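Long-range contacts in extracellular invertase (Aspergillus kawachii, PDB 5XH8), which probably cleaves terminal beta-fructofuranosyl residues from sucrose and transfers them to sugar acceptors with high efficiency, building fructooligosaccharides such as 1-kestose: residues 92-98 and 115-121; 239-243 and 288-292; 336-341 and 419-423; 412-416 and 557-561; 383-389 and 525-531. All blocks are in the same frame, centred on the assembly; numbering follows the deposited sequence.

Interaction 1. Residues 92-98 and 115-121; sequences NDPVAVF and YTSVSYL
A classic beta bulge opens the hairpin of strands 96-103 and 112-118 in the beta-propeller: V95, just before strand 96-103, and A96, its first residue, both face V118 of the antiparallel neighbour. V118 O takes two backbone bonds, from V95 N at 3.0 Å and from A96 N, the latter arriving from above the carbonyl plane, while V118 N returns a bond to A96 O. Beyond the bulge the ladder continues with F98 N to T116 O at 2.8 Å.

On the face carrying A96 and V118, V118 packs against both F98 and A96. Its CG2 sits over the centre of the F98 ring, 3.5 Å from the centroid and 13° off the normal, a CH-pi contact. CG2 lies beside the V118 backbone N, leaving CG1 anti to that nitrogen (chi1 176°) and next to A96 CB. Farther along, V95 CG1 presses tightly on L121 CD1, 3.3 Å away.

Polar chemistry gathers round D93. Y115 OH donates a hydrogen bond to D93 OD2 at 2.6 Å, meeting that oxygen from above the carboxylate plane, although the oxygen itself lies at the edge of the ring. A water donates to Y115 OH at 2.8 Å and reaches N92 ND2 only weakly. N92 OD1 bonds Y120 OH of the second subunit, and the reciprocal bond forms as well, so this hairpin end belongs to the dimer interface.

With K150 forming a salt bridge to D93 OD1, both carboxylate oxygens have partners, which would be expected to stabilise the charged form of D93 and fix the rotation of the Y115 hydroxyl.

Interaction 2. Residues 239-243 and 288-292; sequences WAGRW and DMLWV
The indole of W243 meets V292 CG2 at its edge, near the ring plane, with CH2 as the nearest ring atom at 3.7 Å; L290 CD1 comes to the same six-membered ring obliquely, 4.0 Å from CZ3. W226 adds an edge-to-face ring contact from outside the two segments. The contact lies in the beta-propeller domain, where a loop passes over strand 286-298; the touching parts, 240-243 and 288-292, run 99° apart.

L290 fills the middle of the crossing. Its CG stands anti to the carbonyl carbon (chi1 -51°), and both methyls rest against the A240 carbonyl oxygen: CD1 lies 3.3 Å from A240 O and CD2 is close to the same atom, while CD1 also approaches R242 O. That second carbonyl has a polar partner in T272 OG1, on the neighbouring strand 265-274.

D288 supplies the one polar link between the segments, and it directly follows H287, a residue of the sodium site. G241, with a positive phi, brings its CA within 3.4 Å of D288 OD2. The next residue donates through R242 N to D288 OD2 at 3.3 Å, nearly in line with the C-O bond and with an N-H...O angle of 160°.

Interaction 3. Residues 336-341 and 419-423; sequences SGAPDR and ARETK
R341 grips E421 end-on with two nitrogens, one to each carboxylate oxygen. The NH1 to OE1 bond is 2.8 Å long and nearly straight at 178°, with OE1 in the guanidinium plane of R341. NH2 meets OE2 on its syn lone pair, also at 2.8 Å, but is more bent, the two flat groups being turned 36° from each other. E421 OE2 accepts once more, from S336 OG, which comes from above the carboxylate plane at 2.8 Å. The glutamate reaches both donors through a bend at chi2 (96°).

R420, one residue earlier, lies alongside R341 and reaches A338 and P339. A338 CB lies over one face of each guanidinium, toward the rim, so a single methyl touches both groups. R420 NH1 packs on P339 CD at 3.6 Å, and at the edge of the guanidinium a water joins R420 NH1 to S336 O.

The two arginines come close, R341 NH1 being 3.9 Å from R420 NE. E375, on strand 366-385, forms salt bridges with both, through OE2 to R341 and OE1 to R420. S333 adds a hydrogen bond to R341 NH2. The contact ties the end of helix 331-336 and the loop after it, in the N-terminal family 32 region, to the start of helix 420-426. With two carboxylates balancing two guanidinium groups, all four residues probably remain charged.

Interaction 4. Residues 412-416 and 557-561; sequences QTLGI and GRFAL
Strand 408-418 and the turn leading into strand 559-564 meet through one backbone bond, I416 N to G557 O at 2.8 Å, their touching parts running 69° apart. The donor stands 45° above the carbonyl plane of G557, and the same oxygen also takes a CA-H...O contact from G415 CA at 3.3 Å. Two waters extend this link: one donates to L414 O and R558 O, the other to I416 O at 2.7 Å and F559 O at 2.8 Å. Four carbonyl oxygens thus gain donors where the strands do not pair directly.

Side-chain packing is light. R558 CB lies 3.8 Å from L414 O and near T413 CG2, the two side chains crossing at about a right angle. From there the arginine runs away from the strand, extended from CG to NE, to a salt bridge with E538 and a bond to R525 O. Farther along, I416 CG2 approaches A560 CB at 4.4 Å.

R558 and F559 both face A555, a classic beta bulge that joins 559-564 to strand 550-555 of the C-terminal beta-sandwich. Strand 408-418 pairs instead with 366-385 in the propeller-side sheet and has W291 of strand 286-298 against T413 and L414, so this buried contact joins the two domains.

Interaction 5. Residues 383-389 and 525-531; sequences NVVDNAL and RLFDVLN
D528 O receives V385 N at 2.7 Å in an almost straight bond (178°), and N383 O receives L530 N at 2.8 Å; these two flank a single beta bridge, V384 with V529. It joins the end of strand 366-385, in the N-terminal propeller region, to edge strand 528-531 of the C-terminal beta-sandwich, making a small interdomain bridge.

Side chains add to it. V385 CB packs on D528 CB at 3.8 Å, and V384 CG1, anti to the backbone N (chi1 168°), turns to F527 CB. N387 ND2 gives a weak bond to D528 OD2, the amide and carboxylate planes standing 78° apart, and L389 CD1 touches the same oxygen. The helix start itself is gripped by R525: its NH1 donates to L389 O at 2.8 Å, in the carbonyl plane and on a lone pair. L389 CD2 sits over the centre of that guanidinium, 3.9 Å above the plane, while L389 O lies at the edge of the F527 ring.

A second shell fixes these groups. R525 is held by E496 and E392, both through salt bridges, and W397 meets the F527 ring edge-to-face. N387 is the N-cap of helix 388-391, its OD1 bonded to A390 N, which probably sets the turn of the amide whose ND2 faces D528. The other carboxylate oxygen, D528 OD1, forms a salt bridge with R469 NH2.

Overall arrangement
Interactions 1 and 2 follow each other along the chain within the N-terminal family 32 region, their centres about 28 Å apart. Interactions 3, 4 and 5 alternate their segments and link the two halves of the enzyme. Interaction 1 lies at the dimer side, its centre about 50 Å from that of interaction 5, on opposite sides of the chain's centre. Interaction 2 touches interaction 4 through W291 against L414, and interaction 5 through W239 against R525. Interactions 4 and 5 use neighbouring strands 408-418 and 366-385, centres about 17 Å apart, and R558 NH2 probably bonds R525 O between them. Helix 420-426 follows strand 408-418 into interaction 3, so the two domains are joined at several separate points.

Interaction 1. Residues 92-98 and 115-121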
# COMPACT_ATOMS: atom_id res chain seq x y z
N ASN A 92 7.85 2.27 2.86
CA ASN A 92 6.44 2.49 3.26
C ASN A 92 6.18 3.90 3.73
O ASN A 92 5.02 4.36 3.68
CB ASN A 92 6.03 1.55 4.37
CG ASN A 92 6.21 0.07 4.01
OD1 ASN A 92 6.31 -0.32 2.83
ND2 ASN A 92 6.21 -0.76 5.05
N ASP A 93 7.23 4.57 4.21
CA ASP A 93 7.11 5.91 4.81
C ASP A 93 8.11 6.90 4.20
O ASP A 93 8.89 7.53 4.92
CB ASP A 93 7.26 5.83 6.34
CG ASP A 93 8.52 5.10 6.79
OD1 ASP A 93 9.39 4.76 5.96
OD2 ASP A 93 8.62 4.85 8.02
N PRO A 94 8.11 7.04 2.86
CA PRO A 94 9.13 7.89 2.23
C PRO A 94 8.98 9.37 2.61
O PRO A 94 9.96 10.09 2.61
CB PRO A 94 8.88 7.68 0.71
CG PRO A 94 7.40 7.32 0.64
CD PRO A 94 7.16 6.50 1.88
N VAL A 95 7.77 9.81 3.00
CA VAL A 95 7.52 11.23 3.27
C VAL A 95 7.54 11.53 4.77
O VAL A 95 8.16 12.50 5.18
CB VAL A 95 6.21 11.69 2.58
CG1 VAL A 95 5.79 13.08 3.04
CG2 VAL A 95 6.41 11.65 1.07
N ALA A 96 6.88 10.72 5.60
CA ALA A 96 6.81 11.03 7.03
C ALA A 96 6.52 9.82 7.88
O ALA A 96 5.96 8.80 7.40
CB ALA A 96 5.76 12.12 7.27
N VAL A 97 6.90 9.94 9.15
CA VAL A 97 6.54 9.01 10.19
C VAL A 97 5.55 9.73 11.09
O VAL A 97 5.90 10.76 11.70
CB VAL A 97 7.75 8.58 11.03
CG1 VAL A 97 7.31 7.82 12.30
CG2 VAL A 97 8.70 7.74 10.19
N PHE A 98 4.34 9.20 11.16
CA PHE A 98 3.30 9.72 12.05
C PHE A 98 3.22 8.84 13.31
O PHE A 98 4.05 7.95 13.52
CB PHE A 98 1.96 9.83 11.29
CG PHE A 98 1.79 11.09 10.43
CD1 PHE A 98 2.84 12.02 10.20
CD2 PHE A 98 0.57 11.31 9.81
CE1 PHE A 98 2.63 13.13 9.39
CE2 PHE A 98 0.37 12.43 9.00
CZ PHE A 98 1.38 13.34 8.80
N TYR A 115 2.58 1.88 13.48
CA TYR A 115 2.61 3.33 13.28
C TYR A 115 2.12 3.74 11.91
O TYR A 115 2.08 2.91 10.96
CB TYR A 115 4.03 3.86 13.50
CG TYR A 115 5.02 3.57 12.37
CD1 TYR A 115 5.66 2.33 12.27
CD2 TYR A 115 5.32 4.53 11.42
CE1 TYR A 115 6.55 2.07 11.24
CE2 TYR A 115 6.20 4.27 10.38
CZ TYR A 115 6.82 3.04 10.29
OH TYR A 115 7.72 2.79 9.29
N THR A 116 1.76 5.01 11.80
CA THR A 116 1.30 5.53 10.52
C THR A 116 2.49 5.94 9.66
O THR A 116 3.21 6.89 9.97
CB THR A 116 0.30 6.68 10.65
OG1 THR A 116 -0.86 6.23 11.36
CG2 THR A 116 -0.13 7.16 9.26
N SER A 117 2.66 5.20 8.57
CA SER A 117 3.68 5.42 7.55
C SER A 117 3.07 6.30 6.44
O SER A 117 2.04 5.96 5.87
CB SER A 117 4.16 4.07 7.02
OG SER A 117 3.11 3.14 6.84
N VAL A 118 3.69 7.46 6.17
CA VAL A 118 3.15 8.47 5.27
C VAL A 118 3.92 8.53 3.93
O VAL A 118 5.16 8.64 3.88
CB VAL A 118 3.12 9.84 5.95
CG1 VAL A 118 2.65 10.95 5.00
CG2 VAL A 118 2.25 9.81 7.20
N SER A 119 3.16 8.43 2.84
CA SER A 119 3.70 8.44 1.47
C SER A 119 3.31 9.65 0.61
O SER A 119 3.91 9.86 -0.46
CB SER A 119 3.27 7.17 0.76
OG SER A 119 3.74 6.03 1.42
N TYR A 120 2.33 10.44 1.05
CA TYR A 120 1.82 11.60 0.29
C TYR A 120 1.36 12.69 1.25
O TYR A 120 0.70 12.39 2.25
CB TYR A 120 0.63 11.24 -0.62
CG TYR A 120 1.01 10.26 -1.68
CD1 TYR A 120 1.62 10.69 -2.87
CD2 TYR A 120 0.83 8.90 -1.49
CE1 TYR A 120 2.04 9.77 -3.83
CE2 TYR A 120 1.26 7.97 -2.44
CZ TYR A 120 1.86 8.40 -3.59
OH TYR A 120 2.27 7.48 -4.53
N LEU A 121 1.70 13.92 0.91
CA LEU A 121 1.27 15.12 1.62
C LEU A 121 0.75 16.12 0.55
O LEU A 121 1.15 16.02 -0.60
CB LEU A 121 2.44 15.73 2.39
CG LEU A 121 2.90 15.03 3.67
CD1 LEU A 121 4.14 15.72 4.22
CD2 LEU A 121 1.80 15.03 4.73
O HOH W 1 7.78 0.78 7.34

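Interaction 2. Residues 239-243 and 288-292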
# COMPACT_ATOMS: atom_id res chain seq x y z
N TRP A 239 -19.54 21.57 28.00
CA TRP A 239 -18.62 20.83 28.88
C TRP A 239 -17.48 20.04 28.19
O TRP A 239 -16.52 19.66 28.84
CB TRP A 239 -19.44 19.89 29.78
CG TRP A 239 -20.43 20.65 30.66
CD1 TRP A 239 -21.78 20.80 30.45
CD2 TRP A 239 -20.13 21.40 31.85
NE1 TRP A 239 -22.33 21.58 31.45
CE2 TRP A 239 -21.35 21.96 32.32
CE3 TRP A 239 -18.95 21.64 32.58
CZ2 TRP A 239 -21.41 22.75 33.47
CZ3 TRP A 239 -19.02 22.43 33.73
CH2 TRP A 239 -20.24 22.98 34.16
N ALA A 240 -17.62 19.76 26.90
CA ALA A 240 -16.69 18.86 26.20
C ALA A 240 -16.46 19.25 24.76
O ALA A 240 -16.38 18.39 23.87
CB ALA A 240 -17.18 17.43 26.32
N GLY A 241 -16.33 20.56 24.54
CA GLY A 241 -15.99 21.11 23.24
C GLY A 241 -16.95 20.62 22.19
O GLY A 241 -18.16 20.57 22.43
N ARG A 242 -16.40 20.26 21.03
CA ARG A 242 -17.16 19.64 19.95
C ARG A 242 -16.46 18.38 19.44
O ARG A 242 -15.23 18.23 19.54
CB ARG A 242 -17.39 20.62 18.80
CG ARG A 242 -17.88 22.02 19.19
CD ARG A 242 -18.40 22.77 17.97
NE ARG A 242 -19.65 22.17 17.49
CZ ARG A 242 -20.89 22.45 17.94
NH1 ARG A 242 -21.10 23.34 18.89
NH2 ARG A 242 -21.94 21.80 17.43
N TRP A 243 -17.26 17.46 18.93
CA TRP A 243 -16.76 16.31 18.21
C TRP A 243 -16.07 16.76 16.91
O TRP A 243 -15.15 16.11 16.45
CB TRP A 243 -17.88 15.31 17.90
CG TRP A 243 -18.65 14.79 19.11
CD1 TRP A 243 -20.01 14.67 19.22
CD2 TRP A 243 -18.11 14.30 20.35
NE1 TRP A 243 -20.36 14.13 20.45
CE2 TRP A 243 -19.21 13.90 21.16
CE3 TRP A 243 -16.81 14.16 20.87
CZ2 TRP A 243 -19.04 13.37 22.44
CZ3 TRP A 243 -16.64 13.64 22.15
CH2 TRP A 243 -17.75 13.25 22.93
N ASP A 288 -9.29 20.66 20.47
CA ASP A 288 -9.85 20.23 21.77
C ASP A 288 -9.26 18.90 22.25
O ASP A 288 -9.23 17.95 21.48
CB ASP A 288 -11.37 20.06 21.68
CG ASP A 288 -12.12 21.38 21.60
OD1 ASP A 288 -11.55 22.44 21.96
OD2 ASP A 288 -13.29 21.31 21.18
N MET A 289 -8.82 18.84 23.52
CA MET A 289 -8.20 17.66 24.12
C MET A 289 -9.19 17.03 25.10
O MET A 289 -9.24 17.37 26.30
CB MET A 289 -6.90 18.01 24.84
CG MET A 289 -6.06 16.81 25.27
SD MET A 289 -5.78 15.59 23.97
CE MET A 289 -6.79 14.20 24.48
N LEU A 290 -9.98 16.11 24.56
CA LEU A 290 -11.15 15.55 25.27
C LEU A 290 -10.92 14.16 25.87
O LEU A 290 -10.06 13.39 25.41
CB LEU A 290 -12.34 15.50 24.32
CG LEU A 290 -12.73 16.76 23.56
CD1 LEU A 290 -13.93 16.49 22.65
CD2 LEU A 290 -13.06 17.88 24.53
N TRP A 291 -11.69 13.86 26.93
CA TRP A 291 -11.89 12.50 27.44
C TRP A 291 -13.38 12.18 27.36
O TRP A 291 -14.23 13.09 27.35
CB TRP A 291 -11.36 12.32 28.88
CG TRP A 291 -12.15 13.10 29.94
CD1 TRP A 291 -11.83 14.31 30.46
CD2 TRP A 291 -13.38 12.69 30.59
NE1 TRP A 291 -12.75 14.70 31.40
CE2 TRP A 291 -13.72 13.73 31.51
CE3 TRP A 291 -14.21 11.56 30.50
CZ2 TRP A 291 -14.88 13.68 32.32
CZ3 TRP A 291 -15.38 11.51 31.32
CH2 TRP A 291 -15.70 12.58 32.21
N VAL A 292 -13.69 10.88 27.26
CA VAL A 292 -15.07 10.41 27.08
C VAL A 292 -15.23 9.07 27.75
O VAL A 292 -14.40 8.17 27.55
CB VAL A 292 -15.45 10.21 25.59
CG1 VAL A 292 -16.96 9.96 25.45
CG2 VAL A 292 -15.06 11.41 24.76

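Interaction 3. Residues 336-341 and 419-423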
# COMPACT_ATOMS: atom_id res chain seq x y z
N SER A 336 7.11 2.78 44.22
CA SER A 336 6.14 3.66 44.85
C SER A 336 4.95 2.90 45.44
O SER A 336 4.08 3.51 46.04
CB SER A 336 5.62 4.65 43.82
OG SER A 336 4.89 3.96 42.81
N GLY A 337 4.90 1.60 45.21
CA GLY A 337 3.78 0.78 45.62
C GLY A 337 2.49 1.04 44.87
O GLY A 337 1.44 0.72 45.39
N ALA A 338 2.55 1.58 43.65
CA ALA A 338 1.31 1.89 42.92
C ALA A 338 0.62 0.61 42.42
O ALA A 338 1.29 -0.35 42.10
CB ALA A 338 1.62 2.79 41.72
N PRO A 339 -0.71 0.64 42.27
CA PRO A 339 -1.36 -0.43 41.53
C PRO A 339 -1.17 -0.17 40.01
O PRO A 339 -0.45 0.78 39.62
CB PRO A 339 -2.82 -0.27 41.94
CG PRO A 339 -2.98 1.19 42.11
CD PRO A 339 -1.66 1.70 42.64
N ASP A 340 -1.78 -1.01 39.18
CA ASP A 340 -1.80 -0.77 37.72
C ASP A 340 -2.35 0.63 37.47
O ASP A 340 -3.33 1.06 38.10
CB ASP A 340 -2.68 -1.76 36.98
CG ASP A 340 -2.20 -3.20 37.05
OD1 ASP A 340 -1.00 -3.51 37.23
OD2 ASP A 340 -3.07 -4.06 36.85
N ARG A 341 -1.72 1.37 36.56
CA ARG A 341 -2.12 2.75 36.27
C ARG A 341 -2.27 2.94 34.78
O ARG A 341 -1.80 2.11 34.02
CB ARG A 341 -1.08 3.72 36.82
CG ARG A 341 -1.10 3.82 38.33
CD ARG A 341 -0.06 4.76 38.84
NE ARG A 341 1.29 4.21 38.77
CZ ARG A 341 2.39 4.89 39.08
NH1 ARG A 341 2.33 6.16 39.45
NH2 ARG A 341 3.57 4.29 39.03
N ALA A 419 0.97 12.30 38.22
CA ALA A 419 1.44 10.98 38.64
C ALA A 419 2.19 11.08 39.97
O ALA A 419 2.98 12.02 40.20
CB ALA A 419 2.31 10.36 37.58
N ARG A 420 1.97 10.08 40.83
CA ARG A 420 2.32 10.23 42.25
C ARG A 420 3.78 10.55 42.49
O ARG A 420 4.08 11.47 43.27
CB ARG A 420 1.83 9.05 43.09
CG ARG A 420 2.53 7.71 42.85
CD ARG A 420 1.71 6.55 43.41
NE ARG A 420 0.38 6.54 42.80
CZ ARG A 420 -0.63 5.74 43.16
NH1 ARG A 420 -0.47 4.82 44.11
NH2 ARG A 420 -1.79 5.84 42.54
N GLU A 421 4.67 9.86 41.78
CA GLU A 421 6.10 10.00 41.99
C GLU A 421 6.63 11.36 41.48
O GLU A 421 7.55 11.95 42.07
CB GLU A 421 6.87 8.89 41.32
CG GLU A 421 6.43 7.49 41.73
CD GLU A 421 5.44 6.83 40.78
OE1 GLU A 421 4.61 7.54 40.15
OE2 GLU A 421 5.46 5.59 40.66
N THR A 422 6.04 11.83 40.39
CA THR A 422 6.34 13.16 39.86
C THR A 422 5.85 14.25 40.82
O THR A 422 6.56 15.23 41.03
CB THR A 422 5.74 13.34 38.46
OG1 THR A 422 6.47 12.51 37.56
CG2 THR A 422 5.84 14.79 37.99
N LYS A 423 4.64 14.11 41.36
CA LYS A 423 4.14 15.09 42.31
C LYS A 423 5.07 15.21 43.55
O LYS A 423 5.40 16.33 43.98
CB LYS A 423 2.71 14.80 42.74
CG LYS A 423 2.14 15.87 43.65
CD LYS A 423 0.69 15.63 44.00
CE LYS A 423 0.13 16.83 44.76
NZ LYS A 423 -1.18 16.43 45.35
O HOH W 2 1.70 4.34 46.16

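Interaction 4. Residues 412-416 and 557-561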
# COMPACT_ATOMS: atom_id res chain seq x y z
N GLN A 412 -19.92 10.56 39.66
CA GLN A 412 -18.78 9.88 39.07
C GLN A 412 -18.24 10.73 37.92
O GLN A 412 -19.00 11.32 37.16
CB GLN A 412 -19.22 8.52 38.54
CG GLN A 412 -18.10 7.57 38.16
CD GLN A 412 -18.58 6.44 37.26
OE1 GLN A 412 -19.09 6.67 36.17
NE2 GLN A 412 -18.42 5.23 37.73
N THR A 413 -16.91 10.78 37.81
CA THR A 413 -16.24 11.52 36.74
C THR A 413 -14.83 10.97 36.54
O THR A 413 -14.38 10.05 37.25
CB THR A 413 -16.19 13.03 37.05
OG1 THR A 413 -15.82 13.76 35.89
CG2 THR A 413 -15.21 13.34 38.15
N LEU A 414 -14.11 11.53 35.57
CA LEU A 414 -12.72 11.13 35.35
C LEU A 414 -11.81 11.89 36.31
O LEU A 414 -11.80 13.13 36.35
CB LEU A 414 -12.28 11.37 33.90
CG LEU A 414 -10.83 10.93 33.60
CD1 LEU A 414 -10.72 9.42 33.60
CD2 LEU A 414 -10.33 11.51 32.28
N GLY A 415 -11.04 11.13 37.08
CA GLY A 415 -10.01 11.67 37.95
C GLY A 415 -8.74 11.93 37.16
O GLY A 415 -8.27 11.04 36.43
N ILE A 416 -8.22 13.16 37.28
CA ILE A 416 -7.00 13.62 36.62
C ILE A 416 -6.09 14.18 37.71
O ILE A 416 -6.43 15.17 38.34
CB ILE A 416 -7.31 14.75 35.57
CG1 ILE A 416 -8.38 14.29 34.57
CG2 ILE A 416 -6.03 15.18 34.86
CD1 ILE A 416 -8.94 15.38 33.69
N GLY A 557 -8.87 17.27 41.75
CA GLY A 557 -8.55 15.98 41.13
C GLY A 557 -9.32 15.63 39.88
O GLY A 557 -9.37 14.45 39.52
N ARG A 558 -9.92 16.63 39.22
CA ARG A 558 -10.75 16.41 38.03
C ARG A 558 -10.66 17.52 36.98
O ARG A 558 -11.45 17.55 36.06
CB ARG A 558 -12.22 16.23 38.45
CG ARG A 558 -12.89 17.45 39.05
CD ARG A 558 -14.14 17.05 39.84
NE ARG A 558 -15.02 18.19 40.10
CZ ARG A 558 -15.44 18.62 41.31
NH1 ARG A 558 -15.05 18.02 42.44
NH2 ARG A 558 -16.26 19.67 41.37
N PHE A 559 -9.69 18.42 37.10
CA PHE A 559 -9.60 19.56 36.21
C PHE A 559 -8.15 19.84 35.93
O PHE A 559 -7.34 19.79 36.85
CB PHE A 559 -10.21 20.79 36.87
CG PHE A 559 -10.08 22.03 36.06
CD1 PHE A 559 -8.97 22.85 36.19
CD2 PHE A 559 -11.06 22.38 35.16
CE1 PHE A 559 -8.85 24.01 35.44
CE2 PHE A 559 -10.95 23.54 34.41
CZ PHE A 559 -9.85 24.36 34.57
N ALA A 560 -7.84 20.12 34.67
CA ALA A 560 -6.50 20.58 34.27
C ALA A 560 -6.57 21.60 33.16
O ALA A 560 -7.30 21.41 32.19
CB ALA A 560 -5.61 19.41 33.86
N LEU A 561 -5.79 22.67 33.30
CA LEU A 561 -5.68 23.74 32.32
C LEU A 561 -4.21 24.19 32.27
O LEU A 561 -3.66 24.63 33.29
CB LEU A 561 -6.55 24.92 32.71
CG LEU A 561 -6.42 26.24 31.92
CD1 LEU A 561 -6.67 26.07 30.45
CD2 LEU A 561 -7.40 27.26 32.46
O HOH W 3 -12.66 15.20 34.86
O HOH W 4 -6.79 17.83 38.84

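Interaction 5. Residues 383-389 and 525-531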
# COMPACT_ATOMS: atom_id res chain seq x y z
N ASN A 383 -21.74 12.89 48.63
CA ASN A 383 -22.44 13.87 49.47
C ASN A 383 -22.76 15.18 48.74
O ASN A 383 -22.78 16.25 49.34
CB ASN A 383 -21.64 14.17 50.75
CG ASN A 383 -21.29 12.91 51.53
OD1 ASN A 383 -22.01 11.91 51.52
ND2 ASN A 383 -20.18 12.96 52.24
N VAL A 384 -23.04 15.07 47.45
CA VAL A 384 -23.42 16.21 46.63
C VAL A 384 -24.93 16.37 46.76
O VAL A 384 -25.66 15.38 46.75
CB VAL A 384 -23.05 15.97 45.14
CG1 VAL A 384 -23.69 16.99 44.20
CG2 VAL A 384 -21.53 15.95 44.99
N VAL A 385 -25.37 17.62 46.84
CA VAL A 385 -26.78 17.94 46.99
C VAL A 385 -27.49 17.66 45.67
O VAL A 385 -27.05 18.12 44.62
CB VAL A 385 -27.01 19.41 47.41
CG1 VAL A 385 -28.49 19.79 47.37
CG2 VAL A 385 -26.41 19.66 48.78
N ASP A 386 -28.59 16.91 45.77
CA ASP A 386 -29.34 16.46 44.62
C ASP A 386 -30.21 17.60 44.10
O ASP A 386 -31.42 17.61 44.32
CB ASP A 386 -30.18 15.23 45.01
CG ASP A 386 -30.79 14.53 43.81
OD1 ASP A 386 -30.98 15.15 42.75
OD2 ASP A 386 -31.07 13.33 43.93
N ASN A 387 -29.60 18.53 43.39
CA ASN A 387 -30.30 19.67 42.79
C ASN A 387 -30.01 19.70 41.29
O ASN A 387 -29.46 18.74 40.75
CB ASN A 387 -29.90 20.99 43.50
CG ASN A 387 -28.40 21.25 43.49
OD1 ASN A 387 -27.66 20.71 42.68
ND2 ASN A 387 -27.95 22.08 44.43
N ALA A 388 -30.43 20.77 40.61
CA ALA A 388 -30.21 20.96 39.18
C ALA A 388 -28.71 20.86 38.80
O ALA A 388 -28.36 20.20 37.82
CB ALA A 388 -30.75 22.32 38.76
N LEU A 389 -27.86 21.48 39.61
CA LEU A 389 -26.41 21.51 39.35
C LEU A 389 -25.86 20.10 39.21
O LEU A 389 -25.12 19.82 38.26
CB LEU A 389 -25.66 22.24 40.45
CG LEU A 389 -25.98 23.72 40.66
CD1 LEU A 389 -25.21 24.22 41.87
CD2 LEU A 389 -25.65 24.57 39.44
N ARG A 525 -17.34 23.07 37.54
CA ARG A 525 -18.48 23.23 38.43
C ARG A 525 -18.08 22.81 39.83
O ARG A 525 -17.51 21.74 40.03
CB ARG A 525 -19.67 22.38 37.99
CG ARG A 525 -20.80 22.34 39.03
CD ARG A 525 -22.13 22.01 38.42
NE ARG A 525 -22.53 23.06 37.50
CZ ARG A 525 -23.50 22.96 36.60
NH1 ARG A 525 -24.24 21.86 36.50
NH2 ARG A 525 -23.75 23.99 35.81
N LEU A 526 -18.38 23.69 40.78
CA LEU A 526 -18.29 23.42 42.21
C LEU A 526 -19.74 23.16 42.63
O LEU A 526 -20.59 24.04 42.51
CB LEU A 526 -17.71 24.65 42.93
CG LEU A 526 -16.27 25.01 42.50
CD1 LEU A 526 -15.76 26.32 43.11
CD2 LEU A 526 -15.32 23.86 42.85
N PHE A 527 -20.01 21.92 43.04
CA PHE A 527 -21.38 21.51 43.35
C PHE A 527 -21.76 21.96 44.77
O PHE A 527 -20.90 22.37 45.57
CB PHE A 527 -21.53 20.00 43.28
CG PHE A 527 -21.22 19.42 41.93
CD1 PHE A 527 -22.20 19.36 40.94
CD2 PHE A 527 -19.96 18.89 41.66
CE1 PHE A 527 -21.91 18.81 39.70
CE2 PHE A 527 -19.67 18.34 40.42
CZ PHE A 527 -20.64 18.30 39.44
N ASP A 528 -23.05 21.85 45.09
CA ASP A 528 -23.49 22.00 46.49
C ASP A 528 -23.27 20.68 47.18
O ASP A 528 -23.63 19.63 46.64
CB ASP A 528 -24.95 22.46 46.54
CG ASP A 528 -25.13 23.85 45.97
OD1 ASP A 528 -24.35 24.75 46.34
OD2 ASP A 528 -26.03 24.06 45.15
N VAL A 529 -22.63 20.73 48.35
CA VAL A 529 -22.17 19.56 49.08
C VAL A 529 -22.70 19.61 50.53
O VAL A 529 -22.94 20.69 51.06
CB VAL A 529 -20.63 19.51 49.02
CG1 VAL A 529 -20.07 18.34 49.82
CG2 VAL A 529 -20.17 19.39 47.57
N LEU A 530 -22.85 18.44 51.16
CA LEU A 530 -23.39 18.31 52.51
C LEU A 530 -22.39 17.60 53.42
O LEU A 530 -22.02 16.46 53.17
CB LEU A 530 -24.69 17.52 52.45
CG LEU A 530 -25.63 17.65 53.65
CD1 LEU A 530 -26.48 18.92 53.49
CD2 LEU A 530 -26.50 16.41 53.79
N ASN A 531 -21.94 18.28 54.48
CA ASN A 531 -21.03 17.69 55.47
C ASN A 531 -21.36 18.22 56.86
O ASN A 531 -21.53 19.42 57.03
CB ASN A 531 -19.58 18.04 55.15
CG ASN A 531 -18.97 17.09 54.13
OD1 ASN A 531 -18.40 16.06 54.49
ND2 ASN A 531 -19.09 17.44 52.85